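PDB 3JZD: iron-containing alcohol dehydrogenase from Ralstonia eutropha, which probably catalyses the NAD(P)H-dependent reduction of maleylacetate to 3-oxoadipate in the breakdown of aromatic compounds, and binds NAD. Local coordinates for residues A28-R33 and P150-Y155; T121-S126 and S221-G226; G182-D187 and A270-A275; M195-I200 and M280-R285. One frame throughout, in Å; residues are numbered along the deposited sequence.

Interaction 1 of 4, residues A28-R33 and P150-Y155; sequences AAEVER and PRTVIY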
loop_
_atom_site.group_PDB
_atom_site.type_symbol
_atom_site.label_atom_id
_atom_site.label_comp_id
_atom_site.label_asym_id
_atom_site.label_seq_id
_atom_site.Cartn_x
_atom_site.Cartn_y
_atom_site.Cartn_z
ATOM N N ALA A 28 14.171 13.992 16.018
ATOM C CA ALA A 28 13.965 15.449 16.158
ATOM C C ALA A 28 13.459 16.022 14.851
ATOM O O ALA A 28 12.575 16.869 14.866
ATOM C CB ALA A 28 15.245 16.177 16.561
ATOM N N ALA A 29 14.057 15.582 13.736
ATOM C CA ALA A 29 13.663 16.029 12.384
ATOM C C ALA A 29 12.176 15.681 12.125
ATOM O O ALA A 29 11.469 16.464 11.524
ATOM C CB ALA A 29 14.568 15.412 11.267
ATOM N N GLU A 30 11.715 14.528 12.619
ATOM C CA GLU A 30 10.302 14.122 12.421
ATOM C C GLU A 30 9.303 14.909 13.253
ATOM O O GLU A 30 8.197 15.231 12.799
ATOM C CB GLU A 30 10.160 12.614 12.632
ATOM C CG GLU A 30 10.894 11.829 11.565
ATOM C CD GLU A 30 10.387 12.153 10.134
ATOM O OE1 GLU A 30 9.184 12.438 9.949
ATOM O OE2 GLU A 30 11.195 12.097 9.208
ATOM N N VAL A 31 9.684 15.223 14.477
ATOM C CA VAL A 31 8.884 16.116 15.325
ATOM C C VAL A 31 8.821 17.529 14.693
ATOM O O VAL A 31 7.730 18.124 14.609
ATOM C CB VAL A 31 9.455 16.140 16.773
ATOM C CG1 VAL A 31 8.874 17.273 17.610
ATOM C CG2 VAL A 31 9.183 14.757 17.458
ATOM N N GLU A 32 9.974 18.045 14.240
ATOM C CA GLU A 32 10.051 19.379 13.614
ATOM C C GLU A 32 9.165 19.402 12.378
ATOM O O GLU A 32 8.503 20.371 12.132
ATOM C CB GLU A 32 11.508 19.761 13.230
ATOM C CG GLU A 32 12.468 20.051 14.425
ATOM C CD GLU A 32 13.990 20.054 14.088
ATOM O OE1 GLU A 32 14.471 19.409 13.115
ATOM O OE2 GLU A 32 14.723 20.700 14.857
ATOM N N ARG A 33 9.122 18.299 11.639
ATOM C CA ARG A 33 8.332 18.201 10.407
ATOM C C ARG A 33 6.840 18.341 10.693
ATOM O O ARG A 33 6.101 18.900 9.917
ATOM C CB ARG A 33 8.658 16.867 9.736
ATOM C CG ARG A 33 8.216 16.724 8.323
ATOM C CD ARG A 33 8.779 15.442 7.691
ATOM N NE ARG A 33 8.426 15.417 6.260
ATOM C CZ ARG A 33 7.209 15.105 5.784
ATOM N NH1 ARG A 33 6.222 14.762 6.607
ATOM N NH2 ARG A 33 6.966 15.129 4.474
ATOM N N PRO A 150 -1.028 7.120 14.496
ATOM C CA PRO A 150 0.216 7.889 14.492
ATOM C C PRO A 150 0.521 8.559 13.161
ATOM O O PRO A 150 0.285 7.976 12.105
ATOM C CB PRO A 150 1.270 6.825 14.819
ATOM C CG PRO A 150 0.529 5.870 15.740
ATOM C CD PRO A 150 -0.830 5.777 15.063
ATOM N N ARG A 151 0.983 9.797 13.197
ATOM C CA ARG A 151 1.285 10.523 11.958
ATOM C C ARG A 151 2.532 9.964 11.305
ATOM O O ARG A 151 2.634 9.960 10.087
ATOM C CB ARG A 151 1.581 11.982 12.245
ATOM C CG ARG A 151 0.489 12.743 12.933
ATOM C CD ARG A 151 -0.780 12.919 12.110
ATOM N NE ARG A 151 -1.799 13.290 13.076
ATOM C CZ ARG A 151 -2.030 14.527 13.536
ATOM N NH1 ARG A 151 -1.363 15.580 13.072
ATOM N NH2 ARG A 151 -2.954 14.718 14.473
ATOM N N THR A 152 3.506 9.559 12.133
ATOM C CA THR A 152 4.767 9.052 11.668
ATOM C C THR A 152 5.208 7.895 12.511
ATOM O O THR A 152 5.040 7.900 13.727
ATOM C CB THR A 152 5.817 10.175 11.694
ATOM O OG1 THR A 152 5.324 11.264 10.898
ATOM C CG2 THR A 152 7.234 9.705 11.183
ATOM N N VAL A 153 5.755 6.892 11.844
ATOM C CA VAL A 153 6.288 5.706 12.479
ATOM C C VAL A 153 7.761 5.666 12.062
ATOM O O VAL A 153 8.090 5.921 10.910
ATOM C CB VAL A 153 5.596 4.479 11.967
ATOM C CG1 VAL A 153 6.165 3.234 12.611
ATOM C CG2 VAL A 153 4.046 4.590 12.172
ATOM N N ILE A 154 8.637 5.420 13.029
ATOM C CA ILE A 154 10.039 5.315 12.814
ATOM C C ILE A 154 10.400 3.908 13.199
ATOM O O ILE A 154 10.310 3.542 14.392
ATOM C CB ILE A 154 10.825 6.303 13.709
ATOM C CG1 ILE A 154 10.454 7.732 13.342
ATOM C CG2 ILE A 154 12.338 6.024 13.623
ATOM C CD1 ILE A 154 11.125 8.805 14.238
ATOM N N TYR A 155 10.755 3.098 12.205
ATOM C CA TYR A 155 11.118 1.709 12.465
ATOM C C TYR A 155 12.612 1.593 12.478
ATOM O O TYR A 155 13.233 1.763 11.426
ATOM C CB TYR A 155 10.595 0.759 11.384
ATOM C CG TYR A 155 9.145 0.449 11.470
ATOM C CD1 TYR A 155 8.649 -0.278 12.543
ATOM C CD2 TYR A 155 8.272 0.815 10.437
ATOM C CE1 TYR A 155 7.319 -0.611 12.623
ATOM C CE2 TYR A 155 6.943 0.513 10.497
ATOM C CZ TYR A 155 6.475 -0.228 11.612
ATOM O OH TYR A 155 5.160 -0.547 11.712
HETATM O O HOH W 1 7.196 13.516 10.951
#
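Helix 27-33 packs on strand 152-155 with Glu30 set against Thr152, their CA atoms 7.5 Å apart. The Glu30 side chain reaches the strand at two points. CG of Glu30 meets CD1 at the end of the extended Ile154 chain at 4.0 Å. Further out, a bend at CB-CG (chi2 -59°) turns the carboxylate toward Thr152, whose methyl CG2 lies 3.6 Å from Glu30 OE1. The strand lies next to the edge strand 8-19 in the six-stranded parallel sheet of the nucleotide-binding region, with 116-120 on its other side, and Thr152 and Ile154, two residues apart, turn the same way toward the helix. A single water ties the polar groups together. It donates to Glu30 O at 2.7 Å and to Glu30 OE1 at a short distance whose exact value is doubtful, and accepts from Thr152 OG1 at 2.9 Å, so helix backbone, carboxylate and threonine hydroxyl share one bridge. Arg16 of strand 8-19 forms a salt bridge with Glu30 OE1, giving this buried carboxylate a charged partner, which probably favours its ionised form.

Interaction 2 of 4, residues T121-S126 and S221-G226; sequences TTYAGS and SQCLYG. With NAD (nicotinamide-adenine-dinucleotide), chain E.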
loop_
_atom_site.group_PDB
_atom_site.type_symbol
_atom_site.label_atom_id
_atom_site.label_comp_id
_atom_site.label_asym_id
_atom_site.label_seq_id
_atom_site.Cartn_x
_atom_site.Cartn_y
_atom_site.Cartn_z
ATOM N N THR A 121 8.960 -1.140 19.121
ATOM C CA THR A 121 10.022 -2.013 19.545
ATOM C C THR A 121 9.534 -3.483 19.662
ATOM O O THR A 121 10.270 -4.348 20.153
ATOM C CB THR A 121 10.643 -1.484 20.829
ATOM O OG1 THR A 121 9.698 -1.583 21.875
ATOM C CG2 THR A 121 11.072 0.002 20.647
ATOM N N THR A 122 8.308 -3.754 19.204
ATOM C CA THR A 122 7.787 -5.106 19.110
ATOM C C THR A 122 7.163 -5.266 17.730
ATOM O O THR A 122 7.308 -4.379 16.876
ATOM C CB THR A 122 6.767 -5.480 20.193
ATOM O OG1 THR A 122 5.500 -4.854 19.936
ATOM C CG2 THR A 122 7.300 -5.118 21.615
ATOM N N TYR A 123 6.461 -6.382 17.509
ATOM C CA TYR A 123 5.833 -6.650 16.202
ATOM C C TYR A 123 4.317 -6.529 16.239
ATOM O O TYR A 123 3.628 -6.928 15.287
ATOM C CB TYR A 123 6.295 -8.004 15.690
ATOM C CG TYR A 123 7.812 -8.141 15.743
ATOM C CD1 TYR A 123 8.631 -7.187 15.126
ATOM C CD2 TYR A 123 8.430 -9.252 16.351
ATOM C CE1 TYR A 123 9.998 -7.316 15.159
ATOM C CE2 TYR A 123 9.800 -9.392 16.370
ATOM C CZ TYR A 123 10.581 -8.398 15.792
ATOM O OH TYR A 123 11.953 -8.482 15.810
ATOM N N ALA A 124 3.806 -5.948 17.334
ATOM C CA ALA A 124 2.376 -5.815 17.572
ATOM C C ALA A 124 1.604 -5.132 16.438
ATOM O O ALA A 124 0.463 -5.513 16.199
ATOM C CB ALA A 124 2.119 -5.074 18.937
ATOM N N GLY A 125 2.186 -4.110 15.786
ATOM C CA GLY A 125 1.532 -3.437 14.624
ATOM C C GLY A 125 0.500 -2.338 14.893
ATOM O O GLY A 125 -0.098 -1.750 13.958
ATOM N N SER A 126 0.314 -2.047 16.174
ATOM C CA SER A 126 -0.608 -1.022 16.618
ATOM C C SER A 126 -0.312 0.367 16.004
ATOM O O SER A 126 -1.213 1.188 15.840
ATOM C CB SER A 126 -0.586 -0.931 18.148
ATOM O OG SER A 126 -1.488 0.072 18.556
ATOM N N SER A 221 15.440 -6.279 10.715
ATOM C CA SER A 221 14.760 -5.477 9.721
ATOM C C SER A 221 13.641 -6.260 9.042
ATOM O O SER A 221 12.524 -5.785 8.879
ATOM C CB SER A 221 15.742 -4.979 8.660
ATOM O OG SER A 221 16.736 -4.163 9.244
ATOM N N GLN A 222 13.929 -7.482 8.681
ATOM C CA GLN A 222 12.952 -8.312 8.024
ATOM C C GLN A 222 11.704 -8.524 8.919
ATOM O O GLN A 222 10.569 -8.430 8.418
ATOM C CB GLN A 222 13.617 -9.626 7.669
ATOM C CG GLN A 222 12.725 -10.585 6.993
ATOM C CD GLN A 222 13.476 -11.820 6.500
ATOM O OE1 GLN A 222 13.247 -12.254 5.383
ATOM N NE2 GLN A 222 14.389 -12.366 7.321
ATOM N N CYS A 223 11.897 -8.740 10.226
ATOM C CA CYS A 223 10.729 -8.859 11.130
ATOM C C CYS A 223 9.943 -7.559 11.288
ATOM O O CYS A 223 8.736 -7.535 11.285
ATOM C CB CYS A 223 11.139 -9.368 12.518
ATOM S SG CYS A 223 11.768 -11.053 12.494
ATOM N N LEU A 224 10.647 -6.455 11.387
ATOM C CA LEU A 224 9.981 -5.183 11.600
ATOM C C LEU A 224 9.170 -4.845 10.343
ATOM O O LEU A 224 8.030 -4.374 10.421
ATOM C CB LEU A 224 11.039 -4.149 11.970
ATOM C CG LEU A 224 10.745 -3.019 12.915
ATOM C CD1 LEU A 224 9.861 -3.442 14.096
ATOM C CD2 LEU A 224 12.077 -2.389 13.398
ATOM N N TYR A 225 9.750 -5.099 9.179
ATOM C CA TYR A 225 9.042 -4.905 7.902
ATOM C C TYR A 225 7.763 -5.770 7.830
ATOM O O TYR A 225 6.692 -5.298 7.455
ATOM C CB TYR A 225 10.000 -5.289 6.787
ATOM C CG TYR A 225 9.372 -5.411 5.426
ATOM C CD1 TYR A 225 8.816 -4.312 4.782
ATOM C CD2 TYR A 225 9.411 -6.609 4.747
ATOM C CE1 TYR A 225 8.254 -4.440 3.528
ATOM C CE2 TYR A 225 8.870 -6.733 3.500
ATOM C CZ TYR A 225 8.290 -5.651 2.906
ATOM O OH TYR A 225 7.797 -5.833 1.649
ATOM N N GLY A 226 7.895 -7.035 8.205
ATOM C CA GLY A 226 6.756 -7.960 8.294
ATOM C C GLY A 226 5.699 -7.463 9.254
ATOM O O GLY A 226 4.504 -7.528 8.978
HETATM P PA NAD E . 3.961 -4.640 25.356
HETATM O O1A NAD E . 3.897 -3.275 24.736
HETATM O O2A NAD E . 2.870 -4.764 26.330
HETATM O O5B NAD E . 5.457 -4.972 25.846
HETATM C C5B NAD E . 5.702 -6.035 26.763
HETATM C C4B NAD E . 6.998 -5.762 27.504
HETATM O O4B NAD E . 8.118 -5.824 26.643
HETATM C C3B NAD E . 7.011 -4.353 28.085
HETATM O O3B NAD E . 7.553 -4.346 29.374
HETATM C C2B NAD E . 7.959 -3.583 27.196
HETATM O O2B NAD E . 8.572 -2.509 27.872
HETATM C C1B NAD E . 8.934 -4.684 26.792
HETATM N N9A NAD E . 9.587 -4.410 25.512
HETATM C C8A NAD E . 8.923 -4.048 24.368
HETATM N N7A NAD E . 9.832 -3.913 23.390
HETATM C C5A NAD E . 11.059 -4.164 23.869
HETATM C C6A NAD E . 12.337 -4.118 23.293
HETATM N N6A NAD E . 12.534 -4.125 21.990
HETATM N N1A NAD E . 13.422 -4.385 24.091
HETATM C C2A NAD E . 13.261 -4.689 25.422
HETATM N N3A NAD E . 12.001 -4.745 25.989
HETATM C C4A NAD E . 10.909 -4.462 25.225
HETATM O O3 NAD E . 3.785 -5.867 24.325
HETATM P PN NAD E . 3.094 -5.826 22.872
HETATM O O1N NAD E . 2.789 -7.299 22.605
HETATM O O2N NAD E . 3.901 -4.999 21.952
HETATM O O5D NAD E . 1.756 -5.029 23.023
HETATM C C5D NAD E . 0.572 -5.690 23.364
HETATM C C4D NAD E . -0.426 -4.622 23.767
HETATM O O4D NAD E . -0.686 -3.848 22.623
HETATM C C3D NAD E . -1.757 -5.211 24.192
HETATM O O3D NAD E . -2.384 -4.295 25.037
HETATM C C2D NAD E . -2.493 -5.317 22.894
HETATM O O2D NAD E . -3.882 -5.430 23.080
HETATM C C1D NAD E . -2.039 -4.010 22.241
HETATM N N1N NAD E . -2.215 -4.046 20.779
HETATM C C2N NAD E . -3.102 -3.163 20.220
HETATM C C3N NAD E . -3.302 -3.148 18.846
HETATM C C7N NAD E . -4.208 -2.114 18.217
HETATM O O7N NAD E . -4.356 -2.075 16.830
HETATM N N7N NAD E . -4.844 -1.205 18.932
HETATM C C4N NAD E . -2.581 -4.046 18.043
HETATM C C5N NAD E . -1.677 -4.931 18.620
HETATM C C6N NAD E . -1.482 -4.905 20.002
#
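The loop after strand 116-120 lies between bound NAD and helix 217-236, and Tyr123 carries its contact with the helix. The phenol ring leans obliquely on Cys223: CZ of Tyr123 is 3.5 Å from CB of Cys223, while SG of Cys223 makes a sulfur-aromatic contact, 5.0 Å from the ring centroid and 34° off the ring normal. Beside it, CD1 of Leu224 touches Tyr123 CE1 at 4.0 Å and also approaches Thr122 O. Arg220, just before the helical segment, hydrogen-bonds the phenol oxygen, so the end of this buried ring is held from the same helix. On the cofactor side, Thr121 O accepts a bond from adenine N6A of NAD at 2.9 Å, and Thr122 OG1 donates to phosphate oxygen O2N of NAD at 2.6 Å. With chi1 at 75°, Thr122 OG1 sits between its own backbone N and carbonyl carbon, where it can also accept from Ala124 N at 3.3 Å. This closes an ST turn, so the hydroxyl donates to the phosphate and accepts from the backbone at once. The loop is thus part of the NAD site, as is probably the case in other iron-containing alcohol dehydrogenases.

Interaction 3 of 4, residues G182-D187 and A270-A275; sequences GLYARD and AYNAAA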
loop_
_atom_site.group_PDB
_atom_site.type_symbol
_atom_site.label_atom_id
_atom_site.label_comp_id
_atom_site.label_asym_id
_atom_site.label_seq_id
_atom_site.Cartn_x
_atom_site.Cartn_y
_atom_site.Cartn_z
ATOM N N GLY A 182 -6.547 -11.526 7.970
ATOM C CA GLY A 182 -6.748 -10.552 6.916
ATOM C C GLY A 182 -7.027 -11.250 5.581
ATOM O O GLY A 182 -7.853 -10.809 4.788
ATOM N N LEU A 183 -6.343 -12.362 5.341
ATOM C CA LEU A 183 -6.539 -13.076 4.098
ATOM C C LEU A 183 -7.956 -13.605 3.952
ATOM O O LEU A 183 -8.366 -13.898 2.860
ATOM C CB LEU A 183 -5.499 -14.196 3.954
ATOM C CG LEU A 183 -4.091 -13.718 3.658
ATOM C CD1 LEU A 183 -3.045 -14.799 3.993
ATOM C CD2 LEU A 183 -4.024 -13.284 2.192
ATOM N N TYR A 184 -8.681 -13.842 5.046
ATOM C CA TYR A 184 -10.044 -14.318 4.901
ATOM C C TYR A 184 -11.104 -13.365 5.427
ATOM O O TYR A 184 -12.240 -13.747 5.647
ATOM C CB TYR A 184 -10.196 -15.711 5.477
ATOM C CG TYR A 184 -9.850 -15.944 6.931
ATOM C CD1 TYR A 184 -10.684 -15.503 7.943
ATOM C CD2 TYR A 184 -8.756 -16.748 7.292
ATOM C CE1 TYR A 184 -10.397 -15.795 9.276
ATOM C CE2 TYR A 184 -8.483 -17.048 8.622
ATOM C CZ TYR A 184 -9.307 -16.576 9.594
ATOM O OH TYR A 184 -9.067 -16.885 10.894
ATOM N N ALA A 185 -10.728 -12.103 5.566
ATOM C CA ALA A 185 -11.613 -11.094 6.086
ATOM C C ALA A 185 -12.826 -10.993 5.208
ATOM O O ALA A 185 -12.757 -11.185 4.013
ATOM C CB ALA A 185 -10.934 -9.742 6.118
ATOM N N ARG A 186 -13.941 -10.647 5.819
ATOM C CA ARG A 186 -15.140 -10.460 5.062
ATOM C C ARG A 186 -14.926 -9.357 4.046
ATOM O O ARG A 186 -15.494 -9.394 2.975
ATOM C CB ARG A 186 -16.246 -10.089 6.019
ATOM C CG ARG A 186 -17.580 -10.026 5.412
ATOM C CD ARG A 186 -18.492 -9.451 6.443
ATOM N NE ARG A 186 -19.861 -9.564 6.003
ATOM C CZ ARG A 186 -20.897 -9.284 6.777
ATOM N NH1 ARG A 186 -20.701 -8.852 8.027
ATOM N NH2 ARG A 186 -22.130 -9.438 6.301
ATOM N N ASP A 187 -14.087 -8.382 4.384
ATOM C CA ASP A 187 -13.783 -7.234 3.506
ATOM C C ASP A 187 -12.357 -7.294 2.949
ATOM O O ASP A 187 -11.699 -6.278 2.682
ATOM C CB ASP A 187 -14.053 -5.902 4.232
ATOM C CG ASP A 187 -13.254 -5.742 5.524
ATOM O OD1 ASP A 187 -12.766 -6.755 6.089
ATOM O OD2 ASP A 187 -13.122 -4.583 5.975
ATOM N N ALA A 270 -7.086 -23.951 12.463
ATOM C CA ALA A 270 -7.674 -25.279 12.246
ATOM C C ALA A 270 -9.229 -25.216 12.230
ATOM O O ALA A 270 -9.891 -25.907 11.424
ATOM C CB ALA A 270 -7.189 -26.298 13.299
ATOM N N TYR A 271 -9.798 -24.368 13.089
ATOM C CA TYR A 271 -11.248 -24.225 13.203
ATOM C C TYR A 271 -11.835 -23.665 11.894
ATOM O O TYR A 271 -12.864 -24.117 11.415
ATOM C CB TYR A 271 -11.566 -23.272 14.350
ATOM C CG TYR A 271 -13.015 -23.143 14.672
ATOM C CD1 TYR A 271 -13.845 -22.309 13.932
ATOM C CD2 TYR A 271 -13.571 -23.818 15.768
ATOM C CE1 TYR A 271 -15.197 -22.161 14.239
ATOM C CE2 TYR A 271 -14.939 -23.682 16.078
ATOM C CZ TYR A 271 -15.731 -22.849 15.320
ATOM O OH TYR A 271 -17.064 -22.742 15.608
ATOM N N ASN A 272 -11.193 -22.636 11.350
ATOM C CA ASN A 272 -11.666 -22.004 10.130
ATOM C C ASN A 272 -11.210 -22.606 8.794
ATOM O O ASN A 272 -11.793 -22.264 7.745
ATOM C CB ASN A 272 -11.273 -20.521 10.164
ATOM C CG ASN A 272 -12.182 -19.695 11.065
ATOM O OD1 ASN A 272 -13.324 -20.099 11.403
ATOM N ND2 ASN A 272 -11.689 -18.528 11.463
ATOM N N ALA A 273 -10.251 -23.535 8.833
ATOM C CA ALA A 273 -9.577 -24.018 7.614
ATOM C C ALA A 273 -10.505 -24.553 6.505
ATOM O O ALA A 273 -10.319 -24.203 5.335
ATOM C CB ALA A 273 -8.470 -25.067 7.963
ATOM N N ALA A 274 -11.474 -25.378 6.865
ATOM C CA ALA A 274 -12.383 -25.969 5.890
ATOM C C ALA A 274 -13.186 -24.926 5.136
ATOM O O ALA A 274 -13.552 -25.133 3.977
ATOM C CB ALA A 274 -13.366 -26.977 6.562
ATOM N N ALA A 275 -13.430 -23.803 5.782
ATOM C CA ALA A 275 -14.238 -22.737 5.222
ATOM C C ALA A 275 -13.510 -21.816 4.243
ATOM O O ALA A 275 -14.156 -21.265 3.343
ATOM C CB ALA A 275 -14.840 -21.901 6.370
#
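One hydrogen bond joins Tyr184 to Asn272: the amide ND2 of Asn272 donates to Tyr184 OH over 3.1 Å, with an angle of 157° at the hydrogen. The hydroxyl lies almost in the amide plane, whereas the phenol ring stands nearly perpendicular to that plane at 85°. Van der Waals contact is confined to the same corner, where Asn272 ND2 approaches CZ of Tyr184 at 3.6 Å from an oblique direction. Tyr184 gets there from a type I turn running from Gly182 to Ala185; its CG lies between backbone N and carbonyl carbon (chi1 58°), which sends the ring out toward Asn272. Further polar partners complete both buried groups: Glu181 hydrogen-bonds the phenol oxygen, and Asn335 donates to Asn272 OD1, so both ends of the amide are engaged and its rotation is probably fixed. The bond spans from the loop between helices 165-182 and 190-212 to the C-terminal part of helix 257-272, with Ala279 of helix 277-287 packing against the tyrosine ring.

Interaction 4 of 4, residues M195-I200 and M280-R285; sequences MAEEGI and MARIRR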
loop_
_atom_site.group_PDB
_atom_site.type_symbol
_atom_site.label_atom_id
_atom_site.label_comp_id
_atom_site.label_asym_id
_atom_site.label_seq_id
_atom_site.Cartn_x
_atom_site.Cartn_y
_atom_site.Cartn_z
HETATM N N MSE A 195 -0.141 -7.680 0.778
HETATM C CA MSE A 195 0.726 -7.286 1.863
HETATM C C MSE A 195 0.666 -8.348 2.979
HETATM O O MSE A 195 1.693 -8.606 3.637
HETATM C CB MSE A 195 0.362 -5.897 2.380
HETATM C CG MSE A 195 0.396 -4.815 1.293
HETATM SE SE MSE A 195 -0.053 -3.106 2.104
HETATM C CE MSE A 195 1.526 -2.883 3.132
ATOM N N ALA A 196 -0.505 -8.976 3.167
ATOM C CA ALA A 196 -0.663 -10.035 4.180
ATOM C C ALA A 196 0.311 -11.168 3.928
ATOM O O ALA A 196 1.073 -11.571 4.790
ATOM C CB ALA A 196 -2.074 -10.569 4.158
ATOM N N GLU A 197 0.293 -11.677 2.716
ATOM C CA GLU A 197 1.137 -12.775 2.387
ATOM C C GLU A 197 2.623 -12.454 2.467
ATOM O O GLU A 197 3.403 -13.290 2.924
ATOM C CB GLU A 197 0.759 -13.323 1.027
ATOM C CG GLU A 197 1.436 -14.575 0.758
ATOM C CD GLU A 197 0.927 -15.300 -0.481
ATOM O OE1 GLU A 197 -0.128 -14.889 -1.108
ATOM O OE2 GLU A 197 1.609 -16.317 -0.764
ATOM N N GLU A 198 3.022 -11.278 1.978
ATOM C CA GLU A 198 4.412 -10.804 2.095
ATOM C C GLU A 198 4.851 -10.633 3.578
ATOM O O GLU A 198 6.000 -10.941 3.982
ATOM C CB GLU A 198 4.537 -9.462 1.362
ATOM C CG GLU A 198 5.832 -8.755 1.525
ATOM C CD GLU A 198 6.950 -9.375 0.712
ATOM O OE1 GLU A 198 6.801 -10.530 0.243
ATOM O OE2 GLU A 198 7.969 -8.660 0.524
ATOM N N GLY A 199 3.958 -10.103 4.372
ATOM C CA GLY A 199 4.233 -9.974 5.813
ATOM C C GLY A 199 4.481 -11.342 6.459
ATOM O O GLY A 199 5.440 -11.517 7.234
ATOM N N ILE A 200 3.647 -12.325 6.113
ATOM C CA ILE A 200 3.812 -13.638 6.685
ATOM C C ILE A 200 5.160 -14.197 6.232
ATOM O O ILE A 200 5.886 -14.772 7.024
ATOM C CB ILE A 200 2.615 -14.616 6.362
ATOM C CG1 ILE A 200 1.295 -14.054 6.946
ATOM C CG2 ILE A 200 2.876 -16.012 6.952
ATOM C CD1 ILE A 200 0.019 -14.884 6.635
HETATM N N MSE A 280 -5.909 -20.408 3.378
HETATM C CA MSE A 280 -4.974 -21.381 3.923
HETATM C C MSE A 280 -3.812 -21.715 2.994
HETATM O O MSE A 280 -2.658 -21.791 3.450
HETATM C CB MSE A 280 -5.673 -22.678 4.288
HETATM C CG MSE A 280 -6.645 -22.659 5.432
HETATM SE SE MSE A 280 -6.092 -21.787 7.093
HETATM C CE MSE A 280 -6.407 -19.926 6.636
ATOM N N ALA A 281 -4.107 -21.961 1.710
ATOM C CA ALA A 281 -3.072 -22.178 0.707
ATOM C C ALA A 281 -2.066 -21.000 0.592
ATOM O O ALA A 281 -0.891 -21.208 0.333
ATOM C CB ALA A 281 -3.689 -22.535 -0.678
ATOM N N ARG A 282 -2.531 -19.770 0.754
ATOM C CA ARG A 282 -1.649 -18.614 0.742
ATOM C C ARG A 282 -0.830 -18.561 2.019
ATOM O O ARG A 282 0.346 -18.245 1.974
ATOM C CB ARG A 282 -2.407 -17.300 0.518
ATOM C CG ARG A 282 -3.058 -17.255 -0.866
ATOM C CD ARG A 282 -3.772 -15.989 -1.192
ATOM N NE ARG A 282 -2.847 -14.860 -1.360
ATOM C CZ ARG A 282 -3.209 -13.669 -1.833
ATOM N NH1 ARG A 282 -4.483 -13.458 -2.166
ATOM N NH2 ARG A 282 -2.300 -12.701 -1.984
ATOM N N ILE A 283 -1.417 -18.898 3.158
ATOM C CA ILE A 283 -0.632 -18.907 4.369
ATOM C C ILE A 283 0.452 -19.994 4.290
ATOM O O ILE A 283 1.579 -19.785 4.729
ATOM C CB ILE A 283 -1.500 -19.113 5.575
ATOM C CG1 ILE A 283 -2.411 -17.877 5.778
ATOM C CG2 ILE A 283 -0.625 -19.423 6.789
ATOM C CD1 ILE A 283 -3.545 -18.142 6.799
ATOM N N ARG A 284 0.105 -21.144 3.725
ATOM C CA ARG A 284 1.034 -22.273 3.578
ATOM C C ARG A 284 2.206 -21.925 2.682
ATOM O O ARG A 284 3.361 -22.193 3.037
ATOM C CB ARG A 284 0.309 -23.494 3.046
ATOM C CG ARG A 284 -0.618 -24.076 4.106
ATOM C CD ARG A 284 -1.599 -25.128 3.576
ATOM N NE ARG A 284 -0.938 -26.123 2.741
ATOM C CZ ARG A 284 -1.325 -26.498 1.521
ATOM N NH1 ARG A 284 -2.440 -26.028 0.955
ATOM N NH2 ARG A 284 -0.587 -27.378 0.871
ATOM N N ARG A 285 1.902 -21.290 1.550
ATOM C CA ARG A 285 2.927 -20.847 0.609
ATOM C C ARG A 285 3.857 -19.861 1.290
ATOM O O ARG A 285 5.063 -19.955 1.138
ATOM C CB ARG A 285 2.282 -20.190 -0.609
ATOM C CG ARG A 285 3.252 -19.792 -1.698
ATOM C CD ARG A 285 2.538 -19.363 -2.983
ATOM N NE ARG A 285 1.666 -18.205 -2.775
ATOM C CZ ARG A 285 0.822 -17.705 -3.685
ATOM N NH1 ARG A 285 0.720 -18.258 -4.894
ATOM N NH2 ARG A 285 0.060 -16.650 -3.393
#
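Glu197 is gripped by two arginines from one helix, Arg282 and Arg285, in a salt-bridge network. Arg285 binds side-on, its NE reaching OE2 of Glu197 at 2.8 Å and its NH2 reaching OE1 of Glu197 at 2.9 Å. Both oxygens use their syn lone pairs, and the guanidinium and carboxylate planes are nearly coplanar. Arg282 comes from another direction: its NE meets Glu197 OE1 at 2.7 Å on the anti side, 31° out of the carboxylate plane, and its NH2 adds a weak bond to the same oxygen at 3.2 Å. OE1 therefore serves both arginines. An extended Glu197 chain, with CG opposite the backbone N (chi1 -170°), spans the gap, while each arginine bends at chi3 to bring its NE edge round to the carboxylate. Next to the charged cluster, CD1 of Ile200 touches CG1 of Ile283 at 3.9 Å, and Leu183 and Ala179 add to this apolar layer. The helices 190-212 and 277-287 run in the same general direction here, their segment axes 9.3 Å apart and crossing at -35°. With two guanidinium groups around it, the buried carboxylate is probably kept ionised and fixed in orientation.

All four contacts involve buried residues, though interaction 4 also reaches the surface through Arg285. Interaction 1 belongs to the parallel sheet and its flanking helix, interactions 3 and 4 to the helical C-terminal region, and interaction 2 joins the two beside NAD. Tyr155 packs on Leu224, connecting interactions 1 and 2; Tyr225 OH lies 3.0 Å from Glu198 OE2, a probable hydrogen bond between interactions 2 and 4. Interactions 3 and 4, with centres about 12 Å apart, share an apolar seam in which Leu183 meets Ile283 and Ala196. Their chemistry differs: a water bridge in 1, aromatic and sulfur packing in 2, a single amide-phenol bond in 3 and paired charges in 4.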